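Local coordinates for glycosyl hydrolase family 2, TIM barrel domain protein (Parabacteroides merdae ATCC 43184, PDB 6DXU) that probably hydrolyses beta-glucuronides, as a family 2 glycoside hydrolase and beta-glucuronidase of the human gut microbiome, at residues 463-468 and 475-480; 384-389 and 422-427; 144-149 and 160-165; 94-99 and 156-161; 238-243 and 253-258. One frame throughout, in Å; residues are numbered along the deposited sequence.

Contact 1: 463-468 and 475-480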
# COMPACT_ATOMS: atom_id res chain seq x y z
N ARG D 463 17.66 3.05 36.92
CA ARG D 463 18.97 2.99 36.29
C ARG D 463 19.27 4.32 35.60
O ARG D 463 18.38 5.14 35.36
CB ARG D 463 19.04 1.81 35.34
CG ARG D 463 18.96 0.51 36.17
CD ARG D 463 18.99 -0.65 35.27
NE ARG D 463 19.19 -1.93 35.94
CZ ARG D 463 18.22 -2.81 36.16
NH1 ARG D 463 16.97 -2.52 35.81
NH2 ARG D 463 18.52 -3.99 36.68
N MET D 464 20.55 4.54 35.32
CA MET D 464 21.02 5.76 34.69
C MET D 464 21.06 5.59 33.17
O MET D 464 21.35 4.51 32.66
CB MET D 464 22.42 6.13 35.19
CG MET D 464 22.53 6.33 36.71
SD MET D 464 21.69 7.85 37.19
CE MET D 464 23.11 8.91 37.46
N THR D 465 20.75 6.67 32.45
CA THR D 465 21.00 6.69 31.01
C THR D 465 22.40 7.24 30.73
O THR D 465 22.96 8.01 31.53
CB THR D 465 19.96 7.52 30.25
OG1 THR D 465 20.08 8.90 30.65
CG2 THR D 465 18.54 7.03 30.53
N ALA D 466 22.94 6.89 29.57
CA ALA D 466 24.25 7.39 29.19
C ALA D 466 24.39 7.39 27.67
O ALA D 466 23.67 6.69 26.96
CB ALA D 466 25.39 6.55 29.79
N ILE D 467 25.35 8.19 27.19
CA ILE D 467 25.84 8.12 25.81
C ILE D 467 27.35 8.33 25.84
O ILE D 467 27.92 8.75 26.85
CB ILE D 467 25.20 9.16 24.87
CG1 ILE D 467 25.48 10.59 25.37
CG2 ILE D 467 23.72 8.92 24.71
CD1 ILE D 467 24.92 11.67 24.42
N ARG D 468 27.99 8.04 24.70
CA ARG D 468 29.41 8.29 24.50
C ARG D 468 29.63 9.19 23.29
O ARG D 468 29.09 8.93 22.21
CB ARG D 468 30.18 6.97 24.32
CG ARG D 468 31.67 7.21 24.13
CD ARG D 468 32.47 5.93 23.86
NE ARG D 468 33.85 6.33 23.59
CZ ARG D 468 34.28 6.75 22.41
NH1 ARG D 468 33.46 6.76 21.36
NH2 ARG D 468 35.55 7.14 22.27
N ASP D 475 24.05 17.40 28.00
CA ASP D 475 23.13 17.86 29.04
C ASP D 475 21.89 16.99 29.17
O ASP D 475 21.08 17.21 30.07
CB ASP D 475 22.68 19.31 28.77
CG ASP D 475 21.98 19.46 27.40
OD1 ASP D 475 22.33 18.72 26.46
OD2 ASP D 475 21.08 20.32 27.26
N ILE D 476 21.72 16.00 28.30
CA ILE D 476 20.48 15.23 28.25
C ILE D 476 20.55 14.00 29.15
O ILE D 476 19.63 13.74 29.93
CB ILE D 476 20.15 14.86 26.79
CG1 ILE D 476 19.67 16.09 26.02
CG2 ILE D 476 19.09 13.75 26.73
CD1 ILE D 476 19.60 15.89 24.52
N VAL D 477 21.65 13.25 29.08
CA VAL D 477 21.73 11.95 29.72
C VAL D 477 22.18 12.09 31.17
O VAL D 477 22.74 13.11 31.58
CB VAL D 477 22.67 11.01 28.95
CG1 VAL D 477 22.07 10.68 27.60
CG2 VAL D 477 24.03 11.67 28.78
N ASP D 478 21.97 11.02 31.95
CA ASP D 478 22.42 11.01 33.34
C ASP D 478 23.94 10.96 33.45
O ASP D 478 24.54 11.68 34.24
CB ASP D 478 21.81 9.82 34.08
CG ASP D 478 20.30 9.88 34.14
OD1 ASP D 478 19.77 10.96 34.44
OD2 ASP D 478 19.65 8.85 33.89
N VAL D 479 24.57 10.08 32.66
CA VAL D 479 26.00 9.79 32.74
C VAL D 479 26.59 9.98 31.34
O VAL D 479 25.97 9.60 30.35
CB VAL D 479 26.25 8.35 33.25
CG1 VAL D 479 27.73 7.95 33.13
CG2 VAL D 479 25.74 8.18 34.69
N TYR D 480 27.76 10.60 31.25
CA TYR D 480 28.34 10.96 29.96
C TYR D 480 29.79 10.50 29.86
O TYR D 480 30.55 10.61 30.82
CB TYR D 480 28.27 12.47 29.73
CG TYR D 480 28.81 12.86 28.37
CD1 TYR D 480 28.03 12.68 27.23
CD2 TYR D 480 30.08 13.41 28.22
CE1 TYR D 480 28.52 13.02 25.97
CE2 TYR D 480 30.58 13.76 26.97
CZ TYR D 480 29.79 13.56 25.85
OH TYR D 480 30.25 13.89 24.60

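Contact 2: 384-389 and 422-427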
# COMPACT_ATOMS: atom_id res chain seq x y z
N LEU D 384 29.37 -5.38 36.72
CA LEU D 384 28.36 -4.36 36.44
C LEU D 384 28.29 -4.09 34.93
O LEU D 384 29.27 -4.29 34.20
CB LEU D 384 28.67 -3.08 37.20
CG LEU D 384 28.58 -3.23 38.73
CD1 LEU D 384 29.36 -2.12 39.44
CD2 LEU D 384 27.13 -3.24 39.17
N VAL D 385 27.14 -3.60 34.47
CA VAL D 385 26.85 -3.56 33.04
C VAL D 385 26.30 -2.20 32.59
O VAL D 385 25.37 -1.66 33.20
CB VAL D 385 25.86 -4.68 32.65
CG1 VAL D 385 25.28 -4.45 31.25
CG2 VAL D 385 26.55 -6.02 32.71
N TRP D 386 26.87 -1.69 31.50
CA TRP D 386 26.30 -0.67 30.63
C TRP D 386 25.90 -1.36 29.33
O TRP D 386 26.74 -2.02 28.69
CB TRP D 386 27.33 0.44 30.42
CG TRP D 386 27.18 1.48 29.31
CD1 TRP D 386 26.53 1.36 28.09
CD2 TRP D 386 27.77 2.79 29.30
NE1 TRP D 386 26.67 2.52 27.36
CE2 TRP D 386 27.42 3.41 28.08
CE3 TRP D 386 28.54 3.50 30.22
CZ2 TRP D 386 27.83 4.70 27.75
CZ3 TRP D 386 28.93 4.79 29.90
CH2 TRP D 386 28.59 5.37 28.68
N GLU D 387 24.62 -1.27 28.98
CA GLU D 387 24.11 -1.89 27.77
C GLU D 387 23.34 -0.85 26.97
O GLU D 387 22.48 -0.16 27.52
CB GLU D 387 23.23 -3.11 28.10
CG GLU D 387 22.96 -4.03 26.89
CD GLU D 387 22.16 -5.27 27.27
OE1 GLU D 387 21.27 -5.19 28.16
OE2 GLU D 387 22.42 -6.32 26.68
N GLU D 388 23.64 -0.75 25.66
CA GLU D 388 23.11 0.35 24.86
C GLU D 388 22.43 -0.15 23.59
O GLU D 388 22.59 -1.31 23.20
CB GLU D 388 24.23 1.35 24.47
CG GLU D 388 25.26 0.84 23.48
CD GLU D 388 26.48 1.77 23.39
OE1 GLU D 388 26.87 2.33 24.44
OE2 GLU D 388 27.00 2.00 22.27
N ILE D 389 21.64 0.73 22.97
CA ILE D 389 21.04 0.42 21.67
C ILE D 389 22.05 0.77 20.58
O ILE D 389 22.91 1.64 20.79
CB ILE D 389 19.72 1.18 21.43
CG1 ILE D 389 19.93 2.70 21.54
CG2 ILE D 389 18.65 0.68 22.37
CD1 ILE D 389 18.77 3.52 20.89
N VAL D 422 23.01 -4.77 35.73
CA VAL D 422 22.84 -3.59 34.89
C VAL D 422 22.70 -2.34 35.75
O VAL D 422 21.85 -2.28 36.65
CB VAL D 422 21.62 -3.75 33.96
CG1 VAL D 422 21.45 -2.50 33.09
CG2 VAL D 422 21.76 -5.01 33.09
N ILE D 423 23.53 -1.34 35.47
CA ILE D 423 23.40 -0.02 36.08
C ILE D 423 23.13 1.08 35.08
O ILE D 423 22.73 2.18 35.49
CB ILE D 423 24.65 0.34 36.91
CG1 ILE D 423 25.90 0.22 36.01
CG2 ILE D 423 24.74 -0.54 38.14
CD1 ILE D 423 27.19 0.80 36.62
N ILE D 424 23.37 0.88 33.78
CA ILE D 424 23.27 1.94 32.79
C ILE D 424 22.58 1.42 31.54
O ILE D 424 22.97 0.38 31.00
CB ILE D 424 24.66 2.52 32.43
CG1 ILE D 424 25.18 3.41 33.56
CG2 ILE D 424 24.58 3.30 31.12
CD1 ILE D 424 26.65 3.80 33.39
N TRP D 425 21.58 2.16 31.07
CA TRP D 425 21.04 1.97 29.73
C TRP D 425 21.62 3.05 28.82
O TRP D 425 21.39 4.24 29.03
CB TRP D 425 19.52 2.03 29.71
CG TRP D 425 18.78 1.08 30.65
CD1 TRP D 425 17.92 1.44 31.66
CD2 TRP D 425 18.79 -0.36 30.64
NE1 TRP D 425 17.41 0.32 32.28
CE2 TRP D 425 17.93 -0.80 31.68
CE3 TRP D 425 19.45 -1.33 29.86
CZ2 TRP D 425 17.69 -2.15 31.94
CZ3 TRP D 425 19.23 -2.67 30.12
CH2 TRP D 425 18.36 -3.08 31.17
N GLY D 426 22.37 2.63 27.80
CA GLY D 426 22.99 3.56 26.89
C GLY D 426 22.09 3.85 25.70
O GLY D 426 21.38 2.97 25.21
N LEU D 427 22.12 5.10 25.26
CA LEU D 427 21.23 5.54 24.20
C LEU D 427 21.90 5.66 22.83
O LEU D 427 21.19 5.87 21.84
CB LEU D 427 20.59 6.89 24.55
CG LEU D 427 19.96 6.99 25.95
CD1 LEU D 427 19.33 8.37 26.11
CD2 LEU D 427 18.92 5.88 26.18

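Contact 3: 144-149 and 160-165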
# COMPACT_ATOMS: atom_id res chain seq x y z
N ASP D 144 -0.92 -22.04 15.53
CA ASP D 144 -2.02 -22.07 14.56
C ASP D 144 -1.53 -22.44 13.17
O ASP D 144 -2.18 -23.22 12.46
CB ASP D 144 -2.74 -20.73 14.53
CG ASP D 144 -3.53 -20.46 15.80
OD1 ASP D 144 -3.79 -21.42 16.55
OD2 ASP D 144 -3.87 -19.29 16.05
N ALA D 145 -0.37 -21.92 12.76
CA ALA D 145 0.14 -22.26 11.43
C ALA D 145 0.52 -23.73 11.34
O ALA D 145 0.29 -24.37 10.31
CB ALA D 145 1.35 -21.39 11.09
N VAL D 146 1.12 -24.27 12.41
CA VAL D 146 1.45 -25.69 12.40
C VAL D 146 0.19 -26.53 12.25
O VAL D 146 0.14 -27.47 11.45
CB VAL D 146 2.21 -26.06 13.69
CG1 VAL D 146 2.26 -27.58 13.85
CG2 VAL D 146 3.60 -25.43 13.70
N LYS D 147 -0.85 -26.20 13.02
CA LYS D 147 -2.11 -26.94 12.91
C LYS D 147 -2.67 -26.87 11.49
O LYS D 147 -3.08 -27.88 10.91
CB LYS D 147 -3.11 -26.41 13.93
CG LYS D 147 -4.48 -27.06 13.84
CD LYS D 147 -5.43 -26.47 14.89
CE LYS D 147 -6.87 -26.96 14.69
N ALA D 148 -2.68 -25.68 10.90
CA ALA D 148 -3.22 -25.53 9.55
C ALA D 148 -2.40 -26.35 8.55
O ALA D 148 -2.96 -27.00 7.66
CB ALA D 148 -3.26 -24.06 9.16
N PHE D 149 -1.08 -26.34 8.69
CA PHE D 149 -0.25 -27.13 7.80
C PHE D 149 -0.51 -28.62 7.97
O PHE D 149 -0.63 -29.36 6.98
CB PHE D 149 1.23 -26.85 8.02
CG PHE D 149 2.13 -27.87 7.37
CD1 PHE D 149 2.33 -27.86 6.00
CD2 PHE D 149 2.77 -28.84 8.13
CE1 PHE D 149 3.14 -28.80 5.39
CE2 PHE D 149 3.59 -29.78 7.53
CZ PHE D 149 3.78 -29.76 6.17
N GLY D 160 5.50 -36.21 8.47
CA GLY D 160 5.17 -35.86 9.83
C GLY D 160 5.90 -34.67 10.39
O GLY D 160 5.54 -34.18 11.47
N LYS D 161 6.92 -34.17 9.70
CA LYS D 161 7.62 -32.99 10.17
C LYS D 161 7.02 -31.73 9.55
O LYS D 161 6.20 -31.80 8.65
CB LYS D 161 9.11 -33.08 9.87
CG LYS D 161 9.79 -34.24 10.61
CD LYS D 161 11.27 -34.28 10.31
CE LYS D 161 11.95 -35.43 11.04
NZ LYS D 161 13.42 -35.41 10.83
N VAL D 162 7.42 -30.58 10.08
CA VAL D 162 6.89 -29.29 9.66
C VAL D 162 8.03 -28.47 9.07
O VAL D 162 9.03 -28.22 9.75
CB VAL D 162 6.24 -28.53 10.83
CG1 VAL D 162 5.74 -27.15 10.37
CG2 VAL D 162 5.12 -29.36 11.46
N PRO D 163 7.93 -28.03 7.81
CA PRO D 163 9.03 -27.24 7.24
C PRO D 163 9.02 -25.84 7.82
O PRO D 163 8.01 -25.12 7.75
CB PRO D 163 8.73 -27.24 5.73
CG PRO D 163 7.27 -27.47 5.64
CD PRO D 163 6.84 -28.25 6.85
N LEU D 164 10.16 -25.45 8.36
CA LEU D 164 10.39 -24.12 8.90
C LEU D 164 11.45 -23.49 8.02
O LEU D 164 12.53 -24.07 7.85
CB LEU D 164 10.87 -24.21 10.36
CG LEU D 164 11.33 -22.91 11.01
CD1 LEU D 164 10.20 -21.91 11.07
CD2 LEU D 164 11.89 -23.17 12.43
N SER D 165 11.15 -22.33 7.45
CA SER D 165 12.08 -21.63 6.58
C SER D 165 12.20 -20.22 7.12
O SER D 165 11.19 -19.59 7.44
CB SER D 165 11.59 -21.61 5.11
OG SER D 165 11.21 -22.92 4.70

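Contact 4: 94-99 and 156-161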
# COMPACT_ATOMS: atom_id res chain seq x y z
N LYS D 94 16.66 -23.50 6.35
CA LYS D 94 15.49 -24.36 6.39
C LYS D 94 15.78 -25.60 7.22
O LYS D 94 16.91 -26.09 7.25
CB LYS D 94 15.02 -24.79 4.99
CG LYS D 94 16.00 -25.66 4.23
CD LYS D 94 15.50 -25.93 2.79
CE LYS D 94 16.49 -26.85 2.07
NZ LYS D 94 16.06 -27.14 0.66
N THR D 95 14.74 -26.10 7.88
CA THR D 95 14.80 -27.36 8.62
C THR D 95 13.43 -28.01 8.52
O THR D 95 12.45 -27.40 8.10
CB THR D 95 15.22 -27.14 10.09
OG1 THR D 95 15.60 -28.38 10.69
CG2 THR D 95 14.08 -26.52 10.91
N LEU D 96 13.37 -29.28 8.90
CA LEU D 96 12.10 -29.97 9.06
C LEU D 96 11.94 -30.19 10.56
O LEU D 96 12.68 -30.98 11.17
CB LEU D 96 12.11 -31.29 8.29
CG LEU D 96 12.32 -31.18 6.78
CD1 LEU D 96 12.41 -32.55 6.11
CD2 LEU D 96 11.22 -30.34 6.14
N LEU D 97 10.93 -29.54 11.16
CA LEU D 97 10.80 -29.55 12.61
C LEU D 97 10.05 -30.78 13.02
O LEU D 97 8.96 -31.05 12.50
CB LEU D 97 10.01 -28.33 13.10
CG LEU D 97 10.67 -26.98 13.24
CD1 LEU D 97 9.58 -25.97 13.64
CD2 LEU D 97 11.70 -27.11 14.32
N ALA D 98 10.61 -31.50 13.99
CA ALA D 98 9.93 -32.63 14.61
C ALA D 98 9.17 -32.10 15.82
O ALA D 98 9.75 -31.88 16.88
CB ALA D 98 10.96 -33.68 15.03
N ILE D 99 7.86 -31.94 15.68
CA ILE D 99 7.05 -31.32 16.72
C ILE D 99 6.27 -32.39 17.46
O ILE D 99 5.63 -33.24 16.83
CB ILE D 99 6.09 -30.26 16.14
CG1 ILE D 99 6.90 -29.13 15.49
CG2 ILE D 99 5.14 -29.79 17.22
CD1 ILE D 99 6.05 -28.09 14.78
N GLU D 156 1.61 -34.77 3.97
CA GLU D 156 2.09 -36.14 3.76
C GLU D 156 3.53 -36.17 3.31
O GLU D 156 4.33 -37.00 3.75
CB GLU D 156 1.26 -36.84 2.67
CG GLU D 156 -0.14 -37.26 3.00
CD GLU D 156 -0.76 -38.02 1.82
OE1 GLU D 156 -1.64 -38.87 2.06
OE2 GLU D 156 -0.34 -37.76 0.67
N ARG D 157 3.87 -35.26 2.40
CA ARG D 157 5.17 -35.25 1.75
C ARG D 157 6.32 -34.98 2.71
O ARG D 157 7.46 -35.37 2.44
CB ARG D 157 5.05 -34.16 0.67
CG ARG D 157 6.24 -33.81 -0.11
CD ARG D 157 5.74 -33.12 -1.39
NE ARG D 157 5.25 -31.75 -1.21
CZ ARG D 157 6.05 -30.70 -1.06
NH1 ARG D 157 7.36 -30.88 -1.05
NH2 ARG D 157 5.56 -29.47 -0.94
N PHE D 158 6.03 -34.39 3.87
CA PHE D 158 7.06 -34.05 4.84
C PHE D 158 7.17 -35.07 5.96
O PHE D 158 7.91 -34.85 6.92
CB PHE D 158 6.79 -32.65 5.39
CG PHE D 158 6.93 -31.59 4.34
CD1 PHE D 158 8.16 -31.02 4.07
CD2 PHE D 158 5.84 -31.22 3.56
CE1 PHE D 158 8.30 -30.06 3.08
CE2 PHE D 158 5.97 -30.27 2.57
CZ PHE D 158 7.20 -29.69 2.33
N LYS D 159 6.43 -36.18 5.85
CA LYS D 159 6.65 -37.36 6.68
C LYS D 159 6.50 -37.04 8.16
O LYS D 159 7.24 -37.55 9.00
CB LYS D 159 8.01 -37.99 6.36
CG LYS D 159 8.06 -38.46 4.90
CD LYS D 159 9.42 -38.98 4.49
CE LYS D 159 9.40 -39.47 3.04
NZ LYS D 159 10.77 -39.83 2.56
N GLY D 160 5.50 -36.21 8.47
CA GLY D 160 5.17 -35.86 9.83
C GLY D 160 5.90 -34.67 10.39
O GLY D 160 5.54 -34.18 11.47
N LYS D 161 6.92 -34.17 9.70
CA LYS D 161 7.62 -32.99 10.17
C LYS D 161 7.02 -31.73 9.55
O LYS D 161 6.20 -31.80 8.65
CB LYS D 161 9.11 -33.08 9.87
CG LYS D 161 9.79 -34.24 10.61
CD LYS D 161 11.27 -34.28 10.31
CE LYS D 161 11.95 -35.43 11.04
NZ LYS D 161 13.42 -35.41 10.83
O HOH W 1 14.62 -32.88 11.21
O HOH W 2 6.31 -32.20 13.38

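Contact 5: 238-243 and 253-258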
# COMPACT_ATOMS: atom_id res chain seq x y z
N ASP D 238 -4.49 -21.10 39.81
CA ASP D 238 -3.84 -20.93 41.09
C ASP D 238 -2.37 -20.62 40.83
O ASP D 238 -1.67 -21.40 40.17
CB ASP D 238 -3.99 -22.18 41.95
CG ASP D 238 -5.41 -22.37 42.48
OD1 ASP D 238 -6.25 -21.45 42.29
OD2 ASP D 238 -5.69 -23.43 43.06
N VAL D 239 -1.89 -19.49 41.34
CA VAL D 239 -0.53 -19.03 41.09
C VAL D 239 0.21 -18.98 42.42
O VAL D 239 -0.24 -18.34 43.37
CB VAL D 239 -0.52 -17.66 40.40
CG1 VAL D 239 0.91 -17.17 40.24
CG2 VAL D 239 -1.20 -17.76 39.04
N THR D 240 1.35 -19.67 42.48
CA THR D 240 2.23 -19.66 43.65
C THR D 240 3.47 -18.83 43.35
O THR D 240 4.08 -18.98 42.28
CB THR D 240 2.63 -21.07 44.06
OG1 THR D 240 1.45 -21.83 44.34
CG2 THR D 240 3.54 -21.05 45.31
N VAL D 241 3.82 -17.93 44.26
CA VAL D 241 5.04 -17.14 44.20
C VAL D 241 5.90 -17.56 45.38
O VAL D 241 5.46 -17.48 46.53
CB VAL D 241 4.75 -15.63 44.26
CG1 VAL D 241 6.04 -14.83 44.14
CG2 VAL D 241 3.75 -15.23 43.18
N SER D 242 7.11 -18.04 45.11
CA SER D 242 8.06 -18.41 46.16
C SER D 242 9.39 -17.74 45.89
O SER D 242 9.84 -17.66 44.74
CB SER D 242 8.23 -19.93 46.24
OG SER D 242 7.00 -20.56 46.53
N VAL D 243 10.04 -17.27 46.95
CA VAL D 243 11.34 -16.62 46.85
C VAL D 243 12.35 -17.39 47.69
O VAL D 243 12.11 -17.68 48.87
CB VAL D 243 11.26 -15.15 47.29
CG1 VAL D 243 12.64 -14.51 47.26
CG2 VAL D 243 10.30 -14.40 46.38
N SER D 253 6.58 -17.50 50.51
CA SER D 253 5.74 -18.29 49.63
C SER D 253 4.30 -17.88 49.84
O SER D 253 3.84 -17.72 50.98
CB SER D 253 5.92 -19.79 49.90
OG SER D 253 5.44 -20.56 48.81
N LYS D 254 3.59 -17.68 48.73
CA LYS D 254 2.19 -17.28 48.79
C LYS D 254 1.51 -17.86 47.56
O LYS D 254 2.09 -17.85 46.46
CB LYS D 254 2.03 -15.76 48.83
CG LYS D 254 0.58 -15.30 48.69
CD LYS D 254 0.39 -13.79 48.81
CE LYS D 254 1.02 -13.04 47.64
NZ LYS D 254 0.30 -11.76 47.36
N THR D 255 0.33 -18.41 47.75
CA THR D 255 -0.49 -18.91 46.65
C THR D 255 -1.72 -18.03 46.50
O THR D 255 -2.47 -17.81 47.46
CB THR D 255 -0.89 -20.36 46.89
OG1 THR D 255 0.30 -21.17 46.90
CG2 THR D 255 -1.80 -20.84 45.79
N LEU D 256 -1.94 -17.53 45.29
CA LEU D 256 -3.13 -16.76 44.96
C LEU D 256 -4.10 -17.71 44.27
O LEU D 256 -3.82 -18.20 43.17
CB LEU D 256 -2.80 -15.57 44.07
CG LEU D 256 -1.83 -14.50 44.59
CD1 LEU D 256 -0.40 -14.84 44.28
CD2 LEU D 256 -2.19 -13.16 44.00
N GLU D 257 -5.22 -18.00 44.93
CA GLU D 257 -6.17 -19.00 44.43
C GLU D 257 -7.23 -18.33 43.56
O GLU D 257 -7.80 -17.31 43.95
CB GLU D 257 -6.83 -19.75 45.59
CG GLU D 257 -5.94 -20.80 46.24
CD GLU D 257 -6.64 -21.55 47.37
OE1 GLU D 257 -7.77 -21.18 47.74
OE2 GLU D 257 -6.05 -22.52 47.90
N GLY D 258 -7.49 -18.92 42.40
CA GLY D 258 -8.55 -18.43 41.54
C GLY D 258 -8.28 -17.05 40.97
O GLY D 258 -9.22 -16.26 40.80

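Contact 1: 463-468 and 475-480
Asp478 reaches back from just before strand 479-481 to grip strand 464-468, its parallel neighbour in the TIM barrel, where Ala466 pairs with Val479 and Ile467 with Tyr480. Its CB rests against the thioether of Met464, 3.7 Å from SD, and lies beside the carbonyl O of Thr465. CG is set beside the Asp478 backbone N (chi1 -62°), which swings the carboxylate back along strand 464-468. There OD2 takes the N-H of Thr465 at 2.8 Å in an almost straight bond (174°), on the anti side of the carboxylate. The same oxygen is hydrogen-bonded to His457 of helix 442-459. In return, Thr465 OG1 accepts the backbone N-H of Asp478 at 3.1 Å and is also hydrogen-bonded to His453 of that helix; backbone and side chain thus serve each other in both directions. An alanine here would remove the carboxylate and is likely to leave the amide of Thr465 and the imidazole of His457 without their shared acceptor. Beyond these bonds, Val479 N donates to Thr465 O at 2.9 Å. Ile467 packs both ways on one face: its CG2 lies against Val477 CG1, and its CG1 comes to the edge of the Tyr480 ring, 3.8 Å from CD1.

Contact 2: 384-389 and 422-427
Ile424 lays its CG2 methyl over one face of the Trp386 indole, 3.8 Å from the centroid of the five-membered ring and 20° off its normal, a CH-pi contact. With CG of Trp386 anti to its own N (chi1 165°), the indole lies across this neighbour, and Ile424 CD1 reaches CE3 at 3.7 Å. The indole N-H, NE1, donates to Glu388 OE1 at 2.9 Å, with the carboxylate oxygen tilted out of the ring plane; OE1 is also salt-bridged to Arg364. A leucine in place of Trp386 would probably leave Glu388 OE1 without this donor and strip the flat cover from Ile424. The two strands, 384-388 and 422-429, are parallel neighbours in the TIM barrel, joined through helix 399-416 as a beta-alpha-beta unit. A beta bulge shifts their register between Val385 and Trp386, where Val385 O accepts from both Ile423 N (2.9 Å) and Ile424 N (3.3 Å). Gly426 pairs with Glu388 beside the indole, where a CB would clash with Trp386 NE1. On the other face, the Glu387 carboxylate lies nearly coplanar with the Trp425 ring, OE1 at its edge 3.8 Å from CZ3; this oxygen is hydrogen-bonded to His416, while Trp425 NE1 donates to Asp460.

Contact 3: 144-149 and 160-165
This is apolar helix-on-sheet packing: Phe149 and Val146 of helix 143-150 press on Val162 and Pro163 at the beginning of strand 162-169, in the beta-sandwich of the family 2 sugar-binding domain. The short helix segment crosses the strand segment at 132°, their axes 9.7 Å apart, and from the helix only side chains span the gap. Phe149 and Val146, three residues apart, present themselves on the same side of the helix. CG of Phe149 stands anti to its backbone N (chi1 166°), which carries the ring out from the helix to the strand. Pro163 and Val162 both come from the same side of the ring, one over its face, the other past its CD2 flank. The CD methylene of Pro163 sits 3.9 Å from the ring centroid, as a CH-pi contact. Val162 and Phe149 slide past one another in opposite directions, with CG1 of the valine 4.1 Å from CD2 of the ring. Tyr124, outside the two segments, also meets this ring, the planes at about 45°, and Pro163 also touches Phe158. Val146 reaches Val162 at about a right angle, CG1 against CG2 at 4.1 Å. Both valines touch Ile99 as well, and Val146 continues onto Ile108 of strand 107-112, extending the apolar layer beneath the helix to a second sheet. At the rim of the Phe149 ring, the carbonyl O of Lys161 lies near the ring plane, 3.5 Å from CE2.

Contact 4: 94-99 and 156-161
Phe158 and Lys161, the two ends of a type I' beta turn, come down on the end of strand 90-97 at the surface of the sugar-binding domain's beta-sandwich. Just before the turn, Arg157 turns a guanidinium face to the rim of the Phe158 ring, whose CE2 lies 3.6 Å above the guanidinium plane and over its centre, while NH2 bonds to the carbonyl of Val51. Phe158 then offers its ring edge to the strand. Leu96 approaches at about a right angle, and its CD2 methyl lies close to the ring plane, 3.8 Å from CD1. CG of Phe158 is anti to its carbonyl carbon (chi1 -66°), which turns the ring back toward Leu96 and Pro163. Lys159 and Gly160 form the two corners of the turn, both with positive phi. At the second, a CB would jam against the preceding carbonyl O, a reason for glycine there. The turn is closed by Lys161 N bonding to Phe158 O at 3.0 Å. Gly160 O reaches the strand through a water that donates to it and to Leu97 O and accepts from Ile99 N. Last comes Lys161, whose extended chain runs across the strand. Its CB lies 3.3 Å from Leu97 O, and its CD packs 3.7 Å from Leu96 CB. The aliphatic part thus lies over the backbone of Leu96 and Leu97, and the ammonium meets a second water, which accepts from Lys161 NZ at 2.8 Å and donates to Leu96 O at 2.7 Å.

Contact 5: 238-243 and 253-258
Asp238 OD1 takes the backbone N-H of Gly258 at 2.8 Å, the donor arriving nearly along the C-O bond of the carboxylate. Setting CG beside its own backbone N (chi1 -72°) lets the carboxylate lean across to the corner at Gly258. Two hydroxyl pairs follow on the face that carries Thr240 and Ser242: Thr240 OG1 lies 2.9 Å from Thr255 OG1, and Ser242 OG 2.8 Å from Ser253 OG, each a hydrogen bond linking residues directly opposite one another. Both are non-hydrogen-bonded pairs of the backbone, so the side chains tie the strands where the main chain does not. The main chain does so at the pairs between, with Leu256 N to Val239 O at 2.7 Å and Val241 N to Lys254 O at 2.8 Å. Strands 237-244 and 250-259 form this antiparallel hairpin at one edge of a four-stranded sheet in the immunoglobulin-like domain of the family 2 fold. The other face is mainly apolar: Val241 CG2 comes within 4.3 Å of Leu256 CD1, and both Val239 and Val241 pack on Leu267 of strand 263-273. On that face Lys254 bends away at its third torsion (68°), and its NZ bonds to the carbonyl O of Leu267.

Overall arrangement
Contacts 1 and 2 are buried neighbours in the TIM barrel: strand 422-429 lies between strands 384-388 and 464-468, and Ala466 CB touches Trp386 CH2 at 3.6 Å. Both combine parallel backbone bonding with buried polar groups held by side chains from adjoining helices or strands. Contacts 3 and 4 share Gly160 and Lys161 and sit in the sugar-binding domain, centres about 7 Å apart; contact 3 is buried apolar packing of a helix on the strand, contact 4 a surface contact bridged by waters. Contact 5, a partly exposed hairpin about 33 Å from contact 2 between centres, pairs hydroxyls on one face and mostly hydrophobic side chains on the other.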